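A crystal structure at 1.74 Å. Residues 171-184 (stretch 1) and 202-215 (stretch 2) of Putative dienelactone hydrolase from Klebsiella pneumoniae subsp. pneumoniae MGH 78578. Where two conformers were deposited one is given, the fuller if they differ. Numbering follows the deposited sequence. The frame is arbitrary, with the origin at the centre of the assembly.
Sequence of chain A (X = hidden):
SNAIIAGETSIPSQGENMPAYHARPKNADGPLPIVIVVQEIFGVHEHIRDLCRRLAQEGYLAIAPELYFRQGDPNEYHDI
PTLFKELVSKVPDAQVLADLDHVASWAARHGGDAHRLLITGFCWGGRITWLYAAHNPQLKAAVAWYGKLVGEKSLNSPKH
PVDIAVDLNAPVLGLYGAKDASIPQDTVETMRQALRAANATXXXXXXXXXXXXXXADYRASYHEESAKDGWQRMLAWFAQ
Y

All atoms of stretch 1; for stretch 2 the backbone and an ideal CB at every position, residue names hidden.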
# COMPACT_ATOMS: atom_id res chain seq x y z
N PRO A 171 -11.63 -1.12 -7.87
CA PRO A 171 -10.94 -2.29 -8.44
C PRO A 171 -9.57 -2.50 -7.79
O PRO A 171 -8.79 -1.53 -7.69
CB PRO A 171 -10.74 -1.91 -9.94
CG PRO A 171 -11.73 -0.83 -10.17
CD PRO A 171 -11.90 -0.09 -8.89
N VAL A 172 -9.31 -3.74 -7.35
CA VAL A 172 -8.04 -4.03 -6.68
C VAL A 172 -7.30 -5.07 -7.47
O VAL A 172 -7.87 -6.12 -7.79
CB VAL A 172 -8.24 -4.61 -5.25
CG1 VAL A 172 -6.89 -4.77 -4.61
CG2 VAL A 172 -9.11 -3.66 -4.39
N LEU A 173 -6.05 -4.78 -7.78
CA LEU A 173 -5.15 -5.77 -8.42
C LEU A 173 -4.21 -6.28 -7.32
O LEU A 173 -3.56 -5.45 -6.63
CB LEU A 173 -4.28 -5.05 -9.47
CG LEU A 173 -3.08 -5.82 -9.99
CD1 LEU A 173 -3.48 -7.17 -10.71
CD2 LEU A 173 -2.36 -4.93 -11.04
N GLY A 174 -4.09 -7.59 -7.16
CA GLY A 174 -3.10 -8.12 -6.20
C GLY A 174 -1.92 -8.71 -6.96
O GLY A 174 -2.10 -9.37 -7.98
N LEU A 175 -0.71 -8.47 -6.47
CA LEU A 175 0.50 -9.03 -7.12
C LEU A 175 1.17 -9.93 -6.08
O LEU A 175 1.68 -9.44 -5.07
CB LEU A 175 1.43 -7.86 -7.54
CG LEU A 175 0.77 -6.91 -8.57
CD1 LEU A 175 1.63 -5.64 -8.76
CD2 LEU A 175 0.55 -7.64 -9.97
N TYR A 176 1.15 -11.25 -6.32
CA TYR A 176 1.49 -12.24 -5.28
C TYR A 176 2.58 -13.19 -5.81
O TYR A 176 2.67 -13.40 -7.03
CB TYR A 176 0.21 -12.99 -4.84
CG TYR A 176 -0.56 -12.14 -3.84
CD1 TYR A 176 -1.18 -10.93 -4.25
CD2 TYR A 176 -0.66 -12.51 -2.49
CE1 TYR A 176 -1.83 -10.12 -3.35
CE2 TYR A 176 -1.34 -11.70 -1.55
CZ TYR A 176 -1.93 -10.51 -2.00
OH TYR A 176 -2.55 -9.67 -1.10
N GLY A 177 3.39 -13.73 -4.90
CA GLY A 177 4.45 -14.68 -5.29
C GLY A 177 4.08 -16.13 -4.94
O GLY A 177 3.71 -16.43 -3.80
N ALA A 178 4.19 -17.02 -5.92
CA ALA A 178 3.91 -18.45 -5.70
C ALA A 178 4.81 -19.08 -4.65
O ALA A 178 4.37 -20.01 -3.95
CB ALA A 178 4.00 -19.22 -7.02
N LYS A 179 6.05 -18.61 -4.52
CA LYS A 179 7.01 -19.18 -3.56
C LYS A 179 6.91 -18.56 -2.18
O LYS A 179 7.72 -18.88 -1.31
CB LYS A 179 8.45 -19.05 -4.07
CG LYS A 179 8.62 -19.47 -5.50
CD LYS A 179 9.36 -20.73 -5.64
CE LYS A 179 9.66 -21.00 -7.10
NZ LYS A 179 10.84 -21.90 -7.17
N ASP A 180 5.92 -17.68 -1.97
CA ASP A 180 5.76 -16.98 -0.70
C ASP A 180 5.11 -17.91 0.35
O ASP A 180 3.88 -18.16 0.32
CB ASP A 180 4.90 -15.72 -0.93
CG ASP A 180 4.74 -14.87 0.30
OD1 ASP A 180 5.18 -15.30 1.39
OD2 ASP A 180 4.15 -13.77 0.18
N ALA A 181 5.94 -18.46 1.24
CA ALA A 181 5.49 -19.38 2.30
C ALA A 181 4.57 -18.67 3.29
O ALA A 181 3.71 -19.33 3.90
CB ALA A 181 6.69 -19.95 3.04
N SER A 182 4.75 -17.36 3.44
CA SER A 182 3.92 -16.58 4.38
C SER A 182 2.49 -16.35 3.85
O SER A 182 1.59 -16.01 4.64
CB SER A 182 4.58 -15.25 4.76
OG SER A 182 4.43 -14.29 3.75
N ILE A 183 2.29 -16.52 2.54
CA ILE A 183 0.96 -16.37 1.90
C ILE A 183 0.73 -17.56 0.98
O ILE A 183 0.91 -17.48 -0.24
CB ILE A 183 0.82 -15.00 1.15
CG1 ILE A 183 1.12 -13.85 2.13
CG2 ILE A 183 -0.57 -14.84 0.47
CD1 ILE A 183 1.20 -12.46 1.48
N PRO A 184 0.33 -18.70 1.57
CA PRO A 184 0.17 -19.89 0.75
C PRO A 184 -0.92 -19.77 -0.28
O PRO A 184 -1.90 -18.99 -0.14
CB PRO A 184 -0.21 -20.99 1.79
CG PRO A 184 0.20 -20.46 3.06
CD PRO A 184 0.04 -18.98 2.99
N UNK A 202 -11.73 -7.37 -9.26
CA UNK A 202 -10.45 -7.63 -8.64
C UNK A 202 -9.82 -8.81 -9.31
O UNK A 202 -10.51 -9.71 -9.81
CB UNK A 202 -10.59 -7.87 -7.14
N UNK A 203 -8.50 -8.87 -9.29
CA UNK A 203 -7.83 -10.08 -9.73
C UNK A 203 -6.54 -10.12 -8.97
O UNK A 203 -6.02 -9.08 -8.55
CB UNK A 203 -7.61 -10.12 -11.24
N UNK A 204 -6.05 -11.33 -8.80
CA UNK A 204 -4.77 -11.63 -8.15
C UNK A 204 -3.88 -12.33 -9.18
O UNK A 204 -4.23 -13.38 -9.74
CB UNK A 204 -4.96 -12.50 -6.90
N UNK A 205 -2.74 -11.72 -9.46
CA UNK A 205 -1.75 -12.31 -10.36
C UNK A 205 -0.71 -12.98 -9.49
O UNK A 205 -0.17 -12.34 -8.58
CB UNK A 205 -1.12 -11.27 -11.28
N UNK A 206 -0.44 -14.27 -9.76
CA UNK A 206 0.54 -15.02 -8.99
C UNK A 206 1.78 -15.32 -9.84
O UNK A 206 1.67 -15.91 -10.93
CB UNK A 206 -0.08 -16.32 -8.47
N UNK A 207 2.93 -14.85 -9.38
CA UNK A 207 4.21 -15.02 -10.09
C UNK A 207 4.87 -16.34 -9.68
O UNK A 207 5.29 -16.48 -8.53
CB UNK A 207 5.15 -13.85 -9.80
N UNK A 208 4.99 -17.29 -10.63
CA UNK A 208 5.53 -18.62 -10.29
C UNK A 208 6.90 -18.62 -9.62
O UNK A 208 7.19 -19.49 -8.80
CB UNK A 208 5.62 -19.46 -11.56
N UNK A 209 7.77 -17.67 -9.97
CA UNK A 209 9.14 -17.76 -9.50
C UNK A 209 9.43 -16.87 -8.29
O UNK A 209 10.54 -16.87 -7.78
CB UNK A 209 10.09 -17.40 -10.64
N UNK A 210 8.43 -16.12 -7.84
CA UNK A 210 8.68 -15.06 -6.87
C UNK A 210 8.34 -15.46 -5.44
O UNK A 210 7.36 -16.14 -5.20
CB UNK A 210 7.88 -13.81 -7.25
N UNK A 211 9.12 -14.96 -4.50
CA UNK A 211 8.85 -15.13 -3.07
C UNK A 211 8.11 -13.90 -2.58
O UNK A 211 7.72 -13.01 -3.39
CB UNK A 211 10.14 -15.35 -2.28
N UNK A 212 7.91 -13.82 -1.26
CA UNK A 212 7.45 -12.58 -0.62
C UNK A 212 8.43 -11.46 -0.92
O UNK A 212 9.62 -11.71 -1.12
CB UNK A 212 7.30 -12.76 0.89
N UNK A 213 7.93 -10.21 -1.00
CA UNK A 213 8.81 -9.03 -1.11
C UNK A 213 9.68 -9.07 -2.38
O UNK A 213 10.84 -8.64 -2.40
CB UNK A 213 9.71 -8.93 0.12
N UNK A 214 9.07 -9.54 -3.46
CA UNK A 214 9.85 -9.69 -4.69
C UNK A 214 10.15 -8.38 -5.41
O UNK A 214 10.96 -8.34 -6.34
CB UNK A 214 9.11 -10.62 -5.65
N UNK A 215 9.47 -7.30 -5.02
CA UNK A 215 9.81 -6.00 -5.54
C UNK A 215 10.87 -5.25 -4.74
O UNK A 215 11.27 -4.14 -5.13
CB UNK A 215 8.54 -5.15 -5.62

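Residues 202-207 run parallel to strand 172-177, their N-to-C directions 24° apart. As this is an extended strand, its CB vectors alternate between a face carrying Val-172 and Tyr-176 and one carrying Leu-173 and Leu-175.

Position 202 pairs with Val-172. Its ideal CB lies 3.3 Å from Val-172 O, close, but the CB alone does not limit what follows; alanine, serine or valine would be reasonable. It is Ala-202, whose CB is 4.5 Å from Val-172 CB.

Position 203 lies on the leucine face, its ideal CB 5.1 Å from Leu-173 CD1. A long chain with an aliphatic stem would fit, charged or not. It is Glu-203, whose CG packs 3.7 Å from Leu-173 CD1; its backbone O accepts from Gly-174 N at 2.8 Å.

Position 204 sits opposite Gly-174, and its ideal CB is 4.9 Å from Tyr-176 CD1. The Tyr-176 ring lies over Gly-174 and offers an apolar surface, so valine, isoleucine or leucine would suit. Ile-204 places CG2 3.8 Å from Tyr-176 CD1; an ideal CB on Gly-174 would be a tight 3.3 Å from Ile-204 CG1 and would clash with Tyr-176 CE1 at 2.9 Å.

At position 205 the ideal CB is 4.2 Å from Leu-175 CD2 and 4.8 Å from Leu-173 CD1, so valine, isoleucine or leucine would serve. Val-205 sends CG2 to 3.9 Å from Leu-173 CD1. Both its N and its O bond to the same strand: N to Gly-174 O at 2.9 Å, O from Tyr-176 N at 2.8 Å.

Position 206 returns to the tyrosine face, its ideal CB 5.0 Å from Ala-178 N; a medium aliphatic residue would bridge that distance. Val-206 does so, with CG1 3.7 Å from Ala-178 CB and CG2 4.4 Å from Tyr-176 CB.

Position 207 points to the leucine face, with Leu-175 CD2 within reach of a large side chain, aliphatic or aromatic. Tyr-207 brings its ring edge to Leu-175, CE2 4.0 Å from CD2, while its N donates to Tyr-176 O at 2.8 Å.

Positions 208 and 209 are the middle of a type I turn, with CB vectors pointing away. Phi of -55° at 208 admits proline, and Pro-208 is found. An acid at 209 could answer Lys-179; Glu-209 OE1 forms a long salt bridge, 3.9 Å from Lys-179 NZ.

At 210 the CB points sideways, 4.0 Å from Gly-177 CA, so something small is suitable. Ala-210 accepts from Lys-179 N through its O at 2.9 Å.

Position 211 points away, and a polar residue is plausible. Asp-211 OD1 reaches stretch 1 through a water, whose O donates to Asp-211 OD1 at 2.6 Å and accepts from Ala-181 N at 3.0 Å.

Position 212 has its ideal CB 3.3 Å from Asp-180 OD1; a carboxylate this close favours a short donor, and histidine, asparagine, serine or threonine could serve. His-212 ND1 donates to Asp-180 OD2 at 2.7 Å.

Position 213 (phi/psi 61°/39°) is left-handed, which suits glycine or asparagine best; its CB points away, with nothing of stretch 1 within 5.5 Å. It is Ala-213. Next, 214 points toward stretch 1 from a distance, calling for a long side chain; Phe-214 places CZ 4.3 Å from Leu-175 CB. Position 215 has nothing of stretch 1 within 5.5 Å of its ideal CB, so stretch 1 sets no preference; it is Asn-215.

Stretch 2 202-215: AEIVVYPEADHAFN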
# COMPACT_ATOMS: atom_id res chain seq x y z
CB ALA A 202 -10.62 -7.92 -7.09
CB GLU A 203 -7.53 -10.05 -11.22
CG GLU A 203 -6.57 -8.94 -11.55
CD GLU A 203 -6.57 -8.62 -13.02
OE1 GLU A 203 -5.48 -8.56 -13.61
OE2 GLU A 203 -7.68 -8.44 -13.58
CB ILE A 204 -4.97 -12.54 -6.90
CG1 ILE A 204 -5.77 -11.77 -5.85
CG2 ILE A 204 -3.63 -12.97 -6.33
CD1 ILE A 204 -6.27 -12.63 -4.64
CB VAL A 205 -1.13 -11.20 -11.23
CG1 VAL A 205 0.11 -11.75 -12.06
CG2 VAL A 205 -2.23 -10.57 -12.14
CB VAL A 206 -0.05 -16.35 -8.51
CG1 VAL A 206 1.00 -17.09 -7.68
CG2 VAL A 206 -1.30 -16.08 -7.66
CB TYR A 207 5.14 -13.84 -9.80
CG TYR A 207 4.65 -12.58 -10.46
CD1 TYR A 207 5.01 -12.29 -11.79
CD2 TYR A 207 3.77 -11.71 -9.80
CE1 TYR A 207 4.50 -11.14 -12.45
CE2 TYR A 207 3.26 -10.58 -10.44
CZ TYR A 207 3.65 -10.30 -11.74
OH TYR A 207 3.18 -9.19 -12.39
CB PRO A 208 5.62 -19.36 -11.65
CG PRO A 208 4.77 -18.63 -12.59
CD PRO A 208 4.58 -17.18 -12.04
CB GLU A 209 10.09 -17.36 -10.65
CG GLU A 209 9.96 -18.27 -11.87
CD GLU A 209 10.13 -19.73 -11.49
OE1 GLU A 209 11.00 -20.04 -10.64
OE2 GLU A 209 9.36 -20.57 -12.02
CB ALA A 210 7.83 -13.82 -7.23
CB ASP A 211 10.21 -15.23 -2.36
CG ASP A 211 10.14 -15.92 -1.00
OD1 ASP A 211 9.08 -15.98 -0.35
OD2 ASP A 211 11.23 -16.41 -0.60
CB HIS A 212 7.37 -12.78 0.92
CG HIS A 212 6.55 -11.73 1.62
ND1 HIS A 212 5.17 -11.71 1.60
CD2 HIS A 212 6.93 -10.64 2.33
CE1 HIS A 212 4.73 -10.67 2.30
NE2 HIS A 212 5.79 -10.00 2.74
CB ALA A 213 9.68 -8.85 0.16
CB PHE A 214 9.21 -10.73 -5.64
CG PHE A 214 7.87 -10.33 -6.21
CD1 PHE A 214 7.80 -9.42 -7.30
CD2 PHE A 214 6.69 -10.89 -5.72
CE1 PHE A 214 6.54 -9.09 -7.85
CE2 PHE A 214 5.42 -10.55 -6.27
CZ PHE A 214 5.36 -9.65 -7.33
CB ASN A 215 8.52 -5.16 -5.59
CG ASN A 215 8.66 -3.92 -6.44
OD1 ASN A 215 9.01 -4.00 -7.64
ND2 ASN A 215 8.42 -2.75 -5.84
O HOH W 1 8.79 -17.62 1.66
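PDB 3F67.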